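Local coordinates for protein ethylbenzene dehydrogenase beta-subunit (Aromatoleum aromaticum, PDB 2IVF) that binds four iron-sulfur clusters, one of them an Fe3-S4 cluster, and probably relays electrons as the iron-sulfur subunit of a three-chain dehydrogenase, at residues K16-T21 against G267-Y272; D24-L29 against P274-R279; P140-F145 against K290-L295; P216-G221 against G342-D347. One frame throughout, in Å; residues are numbered along the deposited sequence.

Interaction 1. Residues K16-T21 against G267-Y272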
loop_
_atom_site.group_PDB
_atom_site.type_symbol
_atom_site.label_atom_id
_atom_site.label_comp_id
_atom_site.label_asym_id
_atom_site.label_seq_id
_atom_site.Cartn_x
_atom_site.Cartn_y
_atom_site.Cartn_z
ATOM N N LYS B 16 14.453 14.962 -35.877
ATOM C CA LYS B 16 14.672 15.111 -34.415
ATOM C C LYS B 16 13.346 15.363 -33.719
ATOM O O LYS B 16 12.549 16.226 -34.121
ATOM C CB LYS B 16 15.668 16.239 -34.093
ATOM C CG LYS B 16 16.075 16.345 -32.589
ATOM C CD LYS B 16 17.034 15.234 -32.126
ATOM C CE LYS B 16 17.096 15.089 -30.591
ATOM N NZ LYS B 16 15.782 14.657 -30.007
ATOM N N ARG B 17 13.106 14.568 -32.693
ATOM C CA ARG B 17 11.945 14.703 -31.855
ATOM C C ARG B 17 12.339 14.344 -30.435
ATOM O O ARG B 17 13.406 13.781 -30.178
ATOM C CB ARG B 17 10.831 13.765 -32.327
ATOM C CG ARG B 17 10.528 13.882 -33.805
ATOM C CD ARG B 17 9.388 12.948 -34.190
ATOM N NE ARG B 17 8.108 13.424 -33.696
ATOM C CZ ARG B 17 6.951 12.800 -33.905
ATOM N NH1 ARG B 17 6.915 11.664 -34.582
ATOM N NH2 ARG B 17 5.820 13.298 -33.418
ATOM N N GLN B 18 11.456 14.652 -29.518
ATOM C CA GLN B 18 11.723 14.472 -28.117
ATOM C C GLN B 18 10.506 13.869 -27.449
ATOM O O GLN B 18 9.437 14.497 -27.429
ATOM C CB GLN B 18 12.000 15.816 -27.473
ATOM C CG GLN B 18 12.312 15.747 -25.998
ATOM C CD GLN B 18 13.593 14.991 -25.682
ATOM O OE1 GLN B 18 14.669 15.341 -26.172
ATOM N NE2 GLN B 18 13.490 13.957 -24.840
ATOM N N LEU B 19 10.695 12.677 -26.907
ATOM C CA LEU B 19 9.721 12.074 -26.030
ATOM C C LEU B 19 9.709 12.803 -24.715
ATOM O O LEU B 19 10.745 13.114 -24.163
ATOM C CB LEU B 19 10.020 10.586 -25.832
ATOM C CG LEU B 19 9.735 9.666 -27.039
ATOM C CD1 LEU B 19 10.214 8.197 -26.846
ATOM C CD2 LEU B 19 8.258 9.684 -27.348
ATOM N N VAL B 20 8.512 13.080 -24.232
ATOM C CA VAL B 20 8.319 13.759 -22.967
ATOM C C VAL B 20 7.243 13.092 -22.149
ATOM O O VAL B 20 6.361 12.382 -22.675
ATOM C CB VAL B 20 7.973 15.244 -23.132
ATOM C CG1 VAL B 20 8.959 15.957 -24.131
ATOM C CG2 VAL B 20 6.576 15.412 -23.520
ATOM N N THR B 21 7.371 13.286 -20.830
ATOM C CA THR B 21 6.385 12.856 -19.896
ATOM C C THR B 21 5.898 14.088 -19.145
ATOM O O THR B 21 6.666 15.003 -18.824
ATOM C CB THR B 21 6.962 11.842 -18.879
ATOM O OG1 THR B 21 7.260 10.576 -19.531
ATOM C CG2 THR B 21 5.945 11.600 -17.752
ATOM N N GLY B 267 17.798 21.633 -19.839
ATOM C CA GLY B 267 16.614 21.522 -20.686
ATOM C C GLY B 267 15.912 20.187 -20.493
ATOM O O GLY B 267 15.754 19.389 -21.427
ATOM N N PRO B 268 15.436 19.923 -19.283
ATOM C CA PRO B 268 14.807 18.660 -18.992
ATOM C C PRO B 268 13.494 18.482 -19.730
ATOM O O PRO B 268 12.823 19.471 -20.021
ATOM C CB PRO B 268 14.509 18.762 -17.503
ATOM C CG PRO B 268 14.382 20.213 -17.307
ATOM C CD PRO B 268 15.402 20.806 -18.118
ATOM N N ASN B 269 13.133 17.226 -19.993
ATOM C CA ASN B 269 11.948 16.921 -20.758
ATOM C C ASN B 269 10.970 16.027 -20.026
ATOM O O ASN B 269 10.236 15.253 -20.610
ATOM C CB ASN B 269 12.343 16.370 -22.115
ATOM C CG ASN B 269 13.044 17.381 -22.940
ATOM O OD1 ASN B 269 14.224 17.211 -23.339
ATOM N ND2 ASN B 269 12.360 18.469 -23.212
ATOM N N ILE B 270 10.953 16.171 -18.712
ATOM C CA ILE B 270 9.784 15.841 -17.933
ATOM C C ILE B 270 9.176 17.142 -17.389
ATOM O O ILE B 270 9.905 18.049 -16.987
ATOM C CB ILE B 270 10.149 14.907 -16.807
ATOM C CG1 ILE B 270 10.673 13.581 -17.436
ATOM C CG2 ILE B 270 8.912 14.648 -15.904
ATOM C CD1 ILE B 270 11.195 12.583 -16.370
ATOM N N TYR B 271 7.841 17.218 -17.385
ATOM C CA TYR B 271 7.148 18.438 -17.004
ATOM C C TYR B 271 6.085 18.106 -15.989
ATOM O O TYR B 271 5.380 17.117 -16.117
ATOM C CB TYR B 271 6.571 19.143 -18.221
ATOM C CG TYR B 271 7.612 19.438 -19.267
ATOM C CD1 TYR B 271 8.022 18.457 -20.171
ATOM C CD2 TYR B 271 8.187 20.706 -19.367
ATOM C CE1 TYR B 271 9.010 18.738 -21.126
ATOM C CE2 TYR B 271 9.160 20.980 -20.290
ATOM C CZ TYR B 271 9.555 20.013 -21.176
ATOM O OH TYR B 271 10.507 20.390 -22.071
ATOM N N TYR B 272 5.968 18.972 -15.006
ATOM C CA TYR B 272 5.157 18.720 -13.838
ATOM C C TYR B 272 4.049 19.761 -13.724
ATOM O O TYR B 272 4.287 20.947 -13.901
ATOM C CB TYR B 272 6.021 18.813 -12.588
ATOM C CG TYR B 272 7.010 17.699 -12.474
ATOM C CD1 TYR B 272 8.265 17.803 -13.086
ATOM C CD2 TYR B 272 6.735 16.572 -11.712
ATOM C CE1 TYR B 272 9.180 16.786 -12.965
ATOM C CE2 TYR B 272 7.621 15.535 -11.619
ATOM C CZ TYR B 272 8.840 15.644 -12.236
ATOM O OH TYR B 272 9.756 14.637 -12.116
HETATM O O HOH W 1 11.340 12.619 -21.498
#
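The side-chain amides of Q18 and N269 are stacked, their planes 15° apart, so that the amide of N269 covers one face of the Q18 amide. Q18 CG is anti to the backbone N (chi1 -179°), which brings Q18 CG to 3.5 Å from N269 CG. At the edges of the Q18 group, NE2 donates to the carbonyl of its own neighbour L19, 3.0 Å from NE2 to O with the acceptor close to the amide plane, and OE1 accepts from K170 NZ. The Q18 amide is therefore held at both of its polar atoms while its face packs on N269. The third flat group, the Y271 ring, meets its neighbours at the edge: V20 CG1 lies 4.1 Å from Y271 CE1, and T21 O is also near the ring plane.

Beyond the amide stack the two chains become neighbouring parallel strands, 19-24 and 270-273, in a mixed four-stranded sheet. Y271 N donates to T21 O over 2.9 Å, whereas the bond from T21 N to N269 O, at 3.5 Å, is weak. A water just ahead of this pairing donates to both L19 O and N269 O, extending the link toward the loops. T21 and I270 pair on the same face of the sheet, and T21 OG1 is taken up by N227 ND2. On the other side of strand 19-24, strand 235-239 continues the sheet.

This buried contact thus begins the strand pairing gradually: a stacked amide pair and a bridging water come first, a weak backbone bond next, and a firm one last, with the polar groups of Q18 and T21 satisfied by neighbouring residues.

Interaction 2. Residues D24-L29 against P274-R279. With SF4 (iron/sulfur cluster), chain T.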
loop_
_atom_site.group_PDB
_atom_site.type_symbol
_atom_site.label_atom_id
_atom_site.label_comp_id
_atom_site.label_asym_id
_atom_site.label_seq_id
_atom_site.Cartn_x
_atom_site.Cartn_y
_atom_site.Cartn_z
ATOM N N ASP B 24 1.375 14.901 -13.220
ATOM C CA ASP B 24 0.438 15.843 -12.594
ATOM C C ASP B 24 0.531 15.642 -11.109
ATOM O O ASP B 24 -0.017 14.692 -10.579
ATOM C CB ASP B 24 -1.002 15.604 -13.070
ATOM C CG ASP B 24 -1.959 16.655 -12.551
ATOM O OD1 ASP B 24 -1.595 17.375 -11.561
ATOM O OD2 ASP B 24 -3.077 16.753 -13.103
ATOM N N LEU B 25 1.143 16.591 -10.409
ATOM C CA LEU B 25 1.377 16.413 -8.985
ATOM C C LEU B 25 0.113 16.511 -8.191
ATOM O O LEU B 25 0.092 16.067 -7.042
ATOM C CB LEU B 25 2.399 17.410 -8.477
ATOM C CG LEU B 25 3.763 17.270 -9.164
ATOM C CD1 LEU B 25 4.715 18.319 -8.726
ATOM C CD2 LEU B 25 4.371 15.851 -8.880
ATOM N N ASN B 26 -0.934 17.101 -8.763
ATOM C CA ASN B 26 -2.232 17.066 -8.080
ATOM C C ASN B 26 -2.814 15.687 -7.933
ATOM O O ASN B 26 -3.623 15.434 -7.019
ATOM C CB ASN B 26 -3.203 17.972 -8.819
ATOM C CG ASN B 26 -2.770 19.350 -8.763
ATOM O OD1 ASN B 26 -2.860 19.982 -7.683
ATOM N ND2 ASN B 26 -2.185 19.849 -9.870
ATOM N N LYS B 27 -2.463 14.803 -8.847
ATOM C CA LYS B 27 -3.067 13.479 -8.913
ATOM C C LYS B 27 -2.239 12.410 -8.232
ATOM O O LYS B 27 -2.739 11.309 -8.029
ATOM C CB LYS B 27 -3.355 13.080 -10.377
ATOM C CG LYS B 27 -4.385 14.022 -11.063
ATOM C CD LYS B 27 -4.696 13.603 -12.512
ATOM C CE LYS B 27 -5.796 12.541 -12.565
ATOM N NZ LYS B 27 -6.068 12.025 -13.945
ATOM N N CYS B 28 -0.966 12.705 -7.929
ATOM C CA CYS B 28 -0.070 11.704 -7.439
ATOM C C CYS B 28 -0.377 11.379 -6.006
ATOM O O CYS B 28 -0.525 12.259 -5.193
ATOM C CB CYS B 28 1.420 12.083 -7.586
ATOM S SG CYS B 28 2.480 10.781 -6.987
ATOM N N LEU B 29 -0.534 10.092 -5.745
ATOM C CA LEU B 29 -0.860 9.607 -4.417
ATOM C C LEU B 29 0.284 8.862 -3.720
ATOM O O LEU B 29 0.095 8.240 -2.670
ATOM C CB LEU B 29 -2.116 8.754 -4.465
ATOM C CG LEU B 29 -2.053 7.568 -5.414
ATOM C CD1 LEU B 29 -2.736 6.451 -4.800
ATOM C CD2 LEU B 29 -2.716 7.929 -6.781
ATOM N N PRO B 274 2.054 21.612 -11.198
ATOM C CA PRO B 274 2.325 21.806 -9.788
ATOM C C PRO B 274 1.051 21.613 -8.962
ATOM O O PRO B 274 -0.078 21.820 -9.463
ATOM C CB PRO B 274 2.834 23.256 -9.732
ATOM C CG PRO B 274 2.182 23.952 -10.848
ATOM C CD PRO B 274 2.116 22.893 -11.944
ATOM N N PRO B 275 1.237 21.284 -7.675
ATOM C CA PRO B 275 0.142 21.012 -6.804
ATOM C C PRO B 275 -0.547 22.261 -6.328
ATOM O O PRO B 275 0.107 23.210 -5.881
ATOM C CB PRO B 275 0.802 20.281 -5.628
ATOM C CG PRO B 275 2.134 20.845 -5.522
ATOM C CD PRO B 275 2.532 21.192 -6.971
ATOM N N MET B 276 -1.860 22.238 -6.388
ATOM C CA MET B 276 -2.713 23.313 -5.853
ATOM C C MET B 276 -2.637 23.341 -4.325
ATOM O O MET B 276 -2.530 24.421 -3.729
ATOM C CB MET B 276 -4.157 23.105 -6.316
ATOM C CG MET B 276 -4.360 23.262 -7.827
ATOM S SD MET B 276 -6.031 22.833 -8.342
ATOM C CE MET B 276 -6.075 21.048 -8.097
ATOM N N GLY B 277 -2.651 22.155 -3.707
ATOM C CA GLY B 277 -2.594 22.018 -2.250
ATOM C C GLY B 277 -3.882 22.416 -1.569
ATOM O O GLY B 277 -4.807 22.918 -2.201
ATOM N N ALA B 278 -3.964 22.101 -0.288
ATOM C CA ALA B 278 -5.112 22.401 0.520
ATOM C C ALA B 278 -5.058 23.788 1.121
ATOM O O ALA B 278 -3.988 24.287 1.485
ATOM C CB ALA B 278 -5.263 21.313 1.636
ATOM N N ARG B 279 -6.227 24.413 1.245
ATOM C CA ARG B 279 -6.350 25.720 1.822
ATOM C C ARG B 279 -5.764 25.660 3.214
ATOM O O ARG B 279 -5.976 24.676 3.938
ATOM C CB ARG B 279 -7.802 26.113 1.915
ATOM C CG ARG B 279 -8.405 26.477 0.511
ATOM C CD ARG B 279 -9.912 26.445 0.548
ATOM N NE ARG B 279 -10.424 27.446 1.449
ATOM C CZ ARG B 279 -11.688 27.516 1.840
ATOM N NH1 ARG B 279 -12.583 26.700 1.334
ATOM N NH2 ARG B 279 -12.061 28.435 2.678
HETATM FE FE1 SF4 T . 2.293 8.905 -8.263
HETATM FE FE2 SF4 T . 3.816 6.886 -9.321
HETATM FE FE3 SF4 T . 1.354 7.431 -10.258
HETATM FE FE4 SF4 T . 1.534 6.253 -7.832
HETATM S S1 SF4 T . 2.189 5.356 -9.793
HETATM S S2 SF4 T . 0.183 8.006 -8.427
HETATM S S3 SF4 T . 3.432 7.288 -7.095
HETATM S S4 SF4 T . 3.202 8.825 -10.341
HETATM O O HOH W 2 -3.077 19.587 -5.048
#
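An Asx turn at D24 leads into the cysteine loop of an iron-sulfur cluster and presents N26 to P274, P275 and M276, in the loop that follows strand 270-273. D24 OD1 accepts from both the backbone N and the side-chain ND2 of N26; the backbone N approaches from above the carboxylate plane, ND2 on the syn lone pair.

The N26 amide then bridges to the second loop with both of its ends. Its OD1 receives M276 N in the carbonyl plane, on a lone pair, 2.8 Å away and almost straight at 172°. ND2 reaches P274 O at 2.9 Å, approaching from above that carbonyl plane. The M276 side chain crosses N26 at about a right angle; the bend at chi3, -69°, turns CE back to 3.4 Å from N26 OD1. Alongside, L25 CD1 packs on P275 CD at 4.0 Å. Y273 of the neighbouring alpha-subunit packs on N26 and hydrogen-bonds D24.

Two residues after N26, C28 SG binds an iron of the cluster at 2.3 Å. C28, C31, C34 and C38 follow the Cx2Cx2Cx3C spacing of bacterial-type ferredoxin cluster-binding loops.

Interaction 3. Residues P140-F145 against K290-L295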
loop_
_atom_site.group_PDB
_atom_site.type_symbol
_atom_site.label_atom_id
_atom_site.label_comp_id
_atom_site.label_asym_id
_atom_site.label_seq_id
_atom_site.Cartn_x
_atom_site.Cartn_y
_atom_site.Cartn_z
ATOM N N PRO B 140 -0.821 24.288 12.239
ATOM C CA PRO B 140 -1.829 23.490 11.517
ATOM C C PRO B 140 -1.784 23.573 9.998
ATOM O O PRO B 140 -2.769 23.219 9.319
ATOM C CB PRO B 140 -3.134 24.081 12.043
ATOM C CG PRO B 140 -2.821 25.531 12.198
ATOM C CD PRO B 140 -1.372 25.600 12.629
ATOM N N ASN B 141 -0.650 24.044 9.479
ATOM C CA ASN B 141 -0.387 24.185 8.065
ATOM C C ASN B 141 0.780 23.359 7.558
ATOM O O ASN B 141 1.626 23.864 6.818
ATOM C CB ASN B 141 -0.126 25.654 7.699
ATOM C CG ASN B 141 -1.351 26.507 7.839
ATOM O OD1 ASN B 141 -2.370 26.181 7.261
ATOM N ND2 ASN B 141 -1.280 27.569 8.678
ATOM N N PRO B 142 0.797 22.055 7.865
ATOM C CA PRO B 142 1.824 21.222 7.272
ATOM C C PRO B 142 1.534 21.132 5.751
ATOM O O PRO B 142 0.414 21.334 5.322
ATOM C CB PRO B 142 1.618 19.868 7.973
ATOM C CG PRO B 142 0.144 19.828 8.237
ATOM C CD PRO B 142 -0.180 21.257 8.637
ATOM N N PHE B 143 2.549 20.907 4.938
ATOM C CA PHE B 143 2.284 20.611 3.537
ATOM C C PHE B 143 3.278 19.603 2.996
ATOM O O PHE B 143 4.409 19.493 3.475
ATOM C CB PHE B 143 2.311 21.875 2.735
ATOM C CG PHE B 143 3.637 22.501 2.688
ATOM C CD1 PHE B 143 4.035 23.391 3.672
ATOM C CD2 PHE B 143 4.512 22.182 1.682
ATOM C CE1 PHE B 143 5.270 23.991 3.624
ATOM C CE2 PHE B 143 5.786 22.808 1.646
ATOM C CZ PHE B 143 6.146 23.665 2.623
ATOM N N PHE B 144 2.814 18.832 2.020
ATOM C CA PHE B 144 3.644 17.872 1.339
ATOM C C PHE B 144 2.827 17.411 0.136
ATOM O O PHE B 144 1.604 17.575 0.096
ATOM C CB PHE B 144 3.947 16.659 2.224
ATOM C CG PHE B 144 2.740 15.807 2.490
ATOM C CD1 PHE B 144 2.423 14.762 1.665
ATOM C CD2 PHE B 144 1.909 16.053 3.608
ATOM C CE1 PHE B 144 1.261 13.996 1.887
ATOM C CE2 PHE B 144 0.792 15.286 3.825
ATOM C CZ PHE B 144 0.466 14.248 2.949
ATOM N N PHE B 145 3.541 16.848 -0.823
ATOM C CA PHE B 145 2.989 16.196 -1.997
ATOM C C PHE B 145 4.046 15.177 -2.408
ATOM O O PHE B 145 5.141 15.177 -1.833
ATOM C CB PHE B 145 2.694 17.203 -3.121
ATOM C CG PHE B 145 3.844 18.026 -3.539
ATOM C CD1 PHE B 145 4.094 19.248 -2.927
ATOM C CD2 PHE B 145 4.707 17.610 -4.551
ATOM C CE1 PHE B 145 5.137 20.042 -3.308
ATOM C CE2 PHE B 145 5.778 18.389 -4.922
ATOM C CZ PHE B 145 5.987 19.636 -4.308
ATOM N N LYS B 290 -6.610 30.584 0.607
ATOM C CA LYS B 290 -5.330 30.392 -0.075
ATOM C C LYS B 290 -4.709 29.059 0.285
ATOM O O LYS B 290 -4.795 28.611 1.444
ATOM C CB LYS B 290 -4.379 31.514 0.344
ATOM C CG LYS B 290 -4.720 32.870 -0.276
ATOM C CD LYS B 290 -4.278 34.032 0.605
ATOM C CE LYS B 290 -5.215 35.282 0.484
ATOM N NZ LYS B 290 -6.242 35.597 1.604
ATOM N N THR B 291 -4.062 28.428 -0.689
ATOM C CA THR B 291 -3.252 27.247 -0.421
ATOM C C THR B 291 -2.234 27.498 0.715
ATOM O O THR B 291 -1.732 28.614 0.889
ATOM C CB THR B 291 -2.495 26.701 -1.658
ATOM O OG1 THR B 291 -1.804 25.497 -1.287
ATOM C CG2 THR B 291 -1.422 27.715 -2.200
ATOM N N ARG B 292 -1.945 26.461 1.484
ATOM C CA ARG B 292 -0.860 26.496 2.462
ATOM C C ARG B 292 0.528 26.269 1.835
ATOM O O ARG B 292 1.549 26.485 2.500
ATOM C CB ARG B 292 -1.075 25.437 3.498
ATOM C CG ARG B 292 -0.975 24.077 2.808
ATOM C CD ARG B 292 -1.475 23.038 3.528
ATOM N NE ARG B 292 -2.841 23.147 3.952
ATOM C CZ ARG B 292 -3.248 22.613 5.092
ATOM N NH1 ARG B 292 -2.396 21.925 5.840
ATOM N NH2 ARG B 292 -4.505 22.712 5.459
ATOM N N ILE B 293 0.598 25.806 0.594
ATOM C CA ILE B 293 1.920 25.491 0.020
ATOM C C ILE B 293 2.566 26.828 -0.337
ATOM O O ILE B 293 1.989 27.630 -1.090
ATOM C CB ILE B 293 1.892 24.618 -1.242
ATOM C CG1 ILE B 293 1.153 23.300 -0.991
ATOM C CG2 ILE B 293 3.352 24.400 -1.737
ATOM C CD1 ILE B 293 0.976 22.490 -2.206
ATOM N N PRO B 294 3.732 27.100 0.247
ATOM C CA PRO B 294 4.370 28.357 -0.040
ATOM C C PRO B 294 4.804 28.449 -1.483
ATOM O O PRO B 294 5.405 27.517 -2.050
ATOM C CB PRO B 294 5.562 28.377 0.912
ATOM C CG PRO B 294 5.207 27.361 1.978
ATOM C CD PRO B 294 4.495 26.310 1.233
ATOM N N LEU B 295 4.471 29.554 -2.105
ATOM C CA LEU B 295 4.751 29.670 -3.530
ATOM C C LEU B 295 6.269 29.574 -3.791
ATOM O O LEU B 295 6.698 28.987 -4.785
ATOM C CB LEU B 295 4.190 30.985 -4.061
ATOM C CG LEU B 295 4.455 31.411 -5.503
ATOM C CD1 LEU B 295 3.970 30.350 -6.507
ATOM C CD2 LEU B 295 3.857 32.835 -5.757
HETATM O O HOH W 3 -4.137 21.337 7.937
HETATM O O HOH W 4 2.374 26.726 5.225
#
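An ST turn at T291, just ahead of helix 295-302 with P294 at the N-cap position, turns R292, I293 and P294 against P142 and F143 at the start of strand 141-149. In the turn, T291 OG1 accepts from I293 N, 3.1 Å away, while also bonding to M276 O.

R292 carries the polar half of the contact. Its NH1 donates to P142 O at 2.9 Å and 167°, with the oxygen in the guanidinium plane and the donor in the plane of the carbonyl. A water at the same edge accepts from NH1 and donates to P140 O. The remaining nitrogens serve another loop, NE bonding to A278 O and NH2 to R279 O, so the guanidinium is fixed along its rim by backbone carbonyls on two sides. Over the centre of one face, 4.3 Å above the plane, sits N141 OD1, in an amide turned nearly perpendicular to the guanidinium; that oxygen itself accepts from F281 N. F285 of the neighbouring alpha-subunit packs on both P142 and R292, which places this junction beside the subunit interface.

The apolar half belongs to F143. With CG between the backbone N and the carbonyl carbon (chi1 66°), its ring comes to lie under P294. I293 CG1 reaches F143 CB at 4.2 Å, and the aliphatic part of R292 lies against the same CB. The ring and P294 meet tip to tip in a CH-pi contact: P294 CD stands over one face, 3.5 Å from the ring centroid and 19° off the normal, displaced toward the rim, where CE1 and CZ are its nearest atoms.

Interaction 4. Residues P216-G221 against G342-D347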
loop_
_atom_site.group_PDB
_atom_site.type_symbol
_atom_site.label_atom_id
_atom_site.label_comp_id
_atom_site.label_asym_id
_atom_site.label_seq_id
_atom_site.Cartn_x
_atom_site.Cartn_y
_atom_site.Cartn_z
ATOM N N PRO B 216 12.755 -0.604 -25.404
ATOM C CA PRO B 216 12.254 -1.864 -25.979
ATOM C C PRO B 216 10.708 -1.886 -26.121
ATOM O O PRO B 216 10.147 -2.481 -27.049
ATOM C CB PRO B 216 12.703 -2.890 -24.939
ATOM C CG PRO B 216 13.944 -2.295 -24.392
ATOM C CD PRO B 216 13.542 -0.889 -24.186
ATOM N N ARG B 217 10.044 -1.218 -25.202
ATOM C CA ARG B 217 8.573 -1.151 -25.226
ATOM C C ARG B 217 8.081 -0.084 -26.194
ATOM O O ARG B 217 7.233 -0.355 -27.054
ATOM C CB ARG B 217 8.035 -0.808 -23.847
ATOM C CG ARG B 217 8.121 -1.958 -22.884
ATOM C CD ARG B 217 7.878 -1.515 -21.499
ATOM N NE ARG B 217 6.525 -0.932 -21.233
ATOM C CZ ARG B 217 5.529 -1.536 -20.563
ATOM N NH1 ARG B 217 5.662 -2.742 -20.071
ATOM N NH2 ARG B 217 4.382 -0.910 -20.346
ATOM N N ILE B 218 8.660 1.115 -26.085
ATOM C CA ILE B 218 8.223 2.215 -26.907
ATOM C C ILE B 218 8.481 1.951 -28.414
ATOM O O ILE B 218 7.699 2.351 -29.241
ATOM C CB ILE B 218 8.727 3.588 -26.390
ATOM C CG1 ILE B 218 10.115 3.829 -26.808
ATOM C CG2 ILE B 218 8.436 3.844 -24.848
ATOM C CD1 ILE B 218 10.122 4.502 -28.180
ATOM N N GLU B 219 9.547 1.251 -28.772
ATOM C CA GLU B 219 9.779 0.924 -30.179
ATOM C C GLU B 219 8.764 -0.076 -30.780
ATOM O O GLU B 219 8.683 -0.234 -32.003
ATOM C CB GLU B 219 11.199 0.423 -30.361
ATOM C CG GLU B 219 11.425 -0.939 -29.804
ATOM C CD GLU B 219 12.920 -1.308 -29.800
ATOM O OE1 GLU B 219 13.767 -0.445 -30.144
ATOM O OE2 GLU B 219 13.197 -2.473 -29.428
ATOM N N LYS B 220 8.012 -0.752 -29.916
ATOM C CA LYS B 220 6.839 -1.531 -30.274
ATOM C C LYS B 220 5.512 -0.785 -30.025
ATOM O O LYS B 220 4.467 -1.399 -30.066
ATOM C CB LYS B 220 6.800 -2.827 -29.439
ATOM C CG LYS B 220 8.046 -3.724 -29.524
ATOM C CD LYS B 220 8.396 -4.093 -30.950
ATOM C CE LYS B 220 9.627 -5.022 -30.995
ATOM N NZ LYS B 220 9.881 -5.379 -32.386
ATOM N N GLY B 221 5.561 0.516 -29.776
ATOM C CA GLY B 221 4.346 1.324 -29.608
ATOM C C GLY B 221 3.697 1.144 -28.257
ATOM O O GLY B 221 2.539 1.547 -28.069
ATOM N N GLY B 342 -0.194 9.506 -26.047
ATOM C CA GLY B 342 0.444 10.080 -27.215
ATOM C C GLY B 342 0.600 9.117 -28.373
ATOM O O GLY B 342 1.582 9.219 -29.131
ATOM N N GLY B 343 -0.344 8.185 -28.491
ATOM C CA GLY B 343 -0.321 7.132 -29.498
ATOM C C GLY B 343 0.442 5.872 -29.142
ATOM O O GLY B 343 0.377 4.883 -29.877
ATOM N N PHE B 344 1.142 5.888 -28.031
ATOM C CA PHE B 344 1.780 4.668 -27.466
ATOM C C PHE B 344 0.765 3.811 -26.775
ATOM O O PHE B 344 0.714 3.727 -25.553
ATOM C CB PHE B 344 2.925 5.060 -26.554
ATOM C CG PHE B 344 4.072 5.658 -27.336
ATOM C CD1 PHE B 344 5.093 4.841 -27.852
ATOM C CD2 PHE B 344 4.094 7.010 -27.595
ATOM C CE1 PHE B 344 6.127 5.392 -28.575
ATOM C CE2 PHE B 344 5.127 7.591 -28.334
ATOM C CZ PHE B 344 6.155 6.790 -28.819
ATOM N N THR B 345 -0.101 3.223 -27.569
ATOM C CA THR B 345 -1.296 2.550 -27.037
ATOM C C THR B 345 -1.313 1.039 -27.329
ATOM O O THR B 345 -2.339 0.394 -27.134
ATOM C CB THR B 345 -2.608 3.139 -27.621
ATOM O OG1 THR B 345 -2.582 3.070 -29.047
ATOM C CG2 THR B 345 -2.847 4.597 -27.114
ATOM N N ASN B 346 -0.199 0.480 -27.789
ATOM C CA ASN B 346 -0.122 -0.948 -27.969
ATOM C C ASN B 346 -0.212 -1.583 -26.603
ATOM O O ASN B 346 0.338 -1.073 -25.662
ATOM C CB ASN B 346 1.209 -1.363 -28.594
ATOM C CG ASN B 346 1.193 -2.803 -29.101
ATOM O OD1 ASN B 346 0.149 -3.448 -29.109
ATOM N ND2 ASN B 346 2.355 -3.308 -29.556
ATOM N N ASP B 347 -0.883 -2.719 -26.512
ATOM C CA ASP B 347 -0.909 -3.463 -25.241
ATOM C C ASP B 347 0.511 -3.954 -24.982
ATOM O O ASP B 347 1.268 -4.160 -25.930
ATOM C CB ASP B 347 -1.804 -4.678 -25.367
ATOM C CG ASP B 347 -3.235 -4.317 -25.638
ATOM O OD1 ASP B 347 -3.823 -3.615 -24.799
ATOM O OD2 ASP B 347 -3.732 -4.729 -26.706
#
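Helix 215-218 runs out through a type I turn from I218 to G221, and G221 CA comes 4.7 Å from F344 CA, at the centre of an inverse gamma turn in segment 342-347. The helix end is a Schellman motif: G221, with positive phi, is its C-prime residue, and its N bonds to I218 O while I222 N returns to R217 O.

The next two carbonyls, of K220 and G221, are bound by N346. Its backbone N donates to G221 O at 3.0 Å, approaching from above the carbonyl plane. Its side chain makes the second bond: CG stands anti to the backbone N (chi1 -166°), and ND2 donates to K220 O over 2.9 Å, nearly in line with the C=O bond and with the acceptor close to the amide plane. N346 ND2 also bonds to T350 OG1. One residue thus binds two successive carbonyls at the end of the helix, through its main chain and its side chain.

F344 packs on I218. L19 of strand 19-24 touches both of these side chains, and the F344 ring also meets that of F237, so segment 342-347 links the helix end to strands 19-24 and 235-239. R217 NH1 and E219 OE2 form salt bridges with E107 and R69 of the neighbouring alpha-subunit.

The F344 ring crosses the I218 side chain obliquely and turns an edge to the helix: CE1 lies 3.8 Å from I218 CB and 3.5 Å from I218 O, the oxygen being near the ring plane.

Interactions 1 and 2 are buried and follow one another along the same pair of strands, 19-24 and 270-273, and the loops after them: strand pairing in interaction 1 gives way to loop bonding through a side-chain amide in interaction 2, with Y272 and L25 packed where they meet. Interaction 3 touches interaction 2 through R292, whose guanidinium ties both loops together, but is only partly buried. Interaction 4, also partly buried, adjoins interaction 1 through L19, which packs on I218 and F344. Interactions 3 and 4 are on opposite sides of the chain's centre, about 38 Å apart between centres; one relies on an arginine and a CH-pi contact, the other on an asparagine that binds two carbonyls just past a helix end.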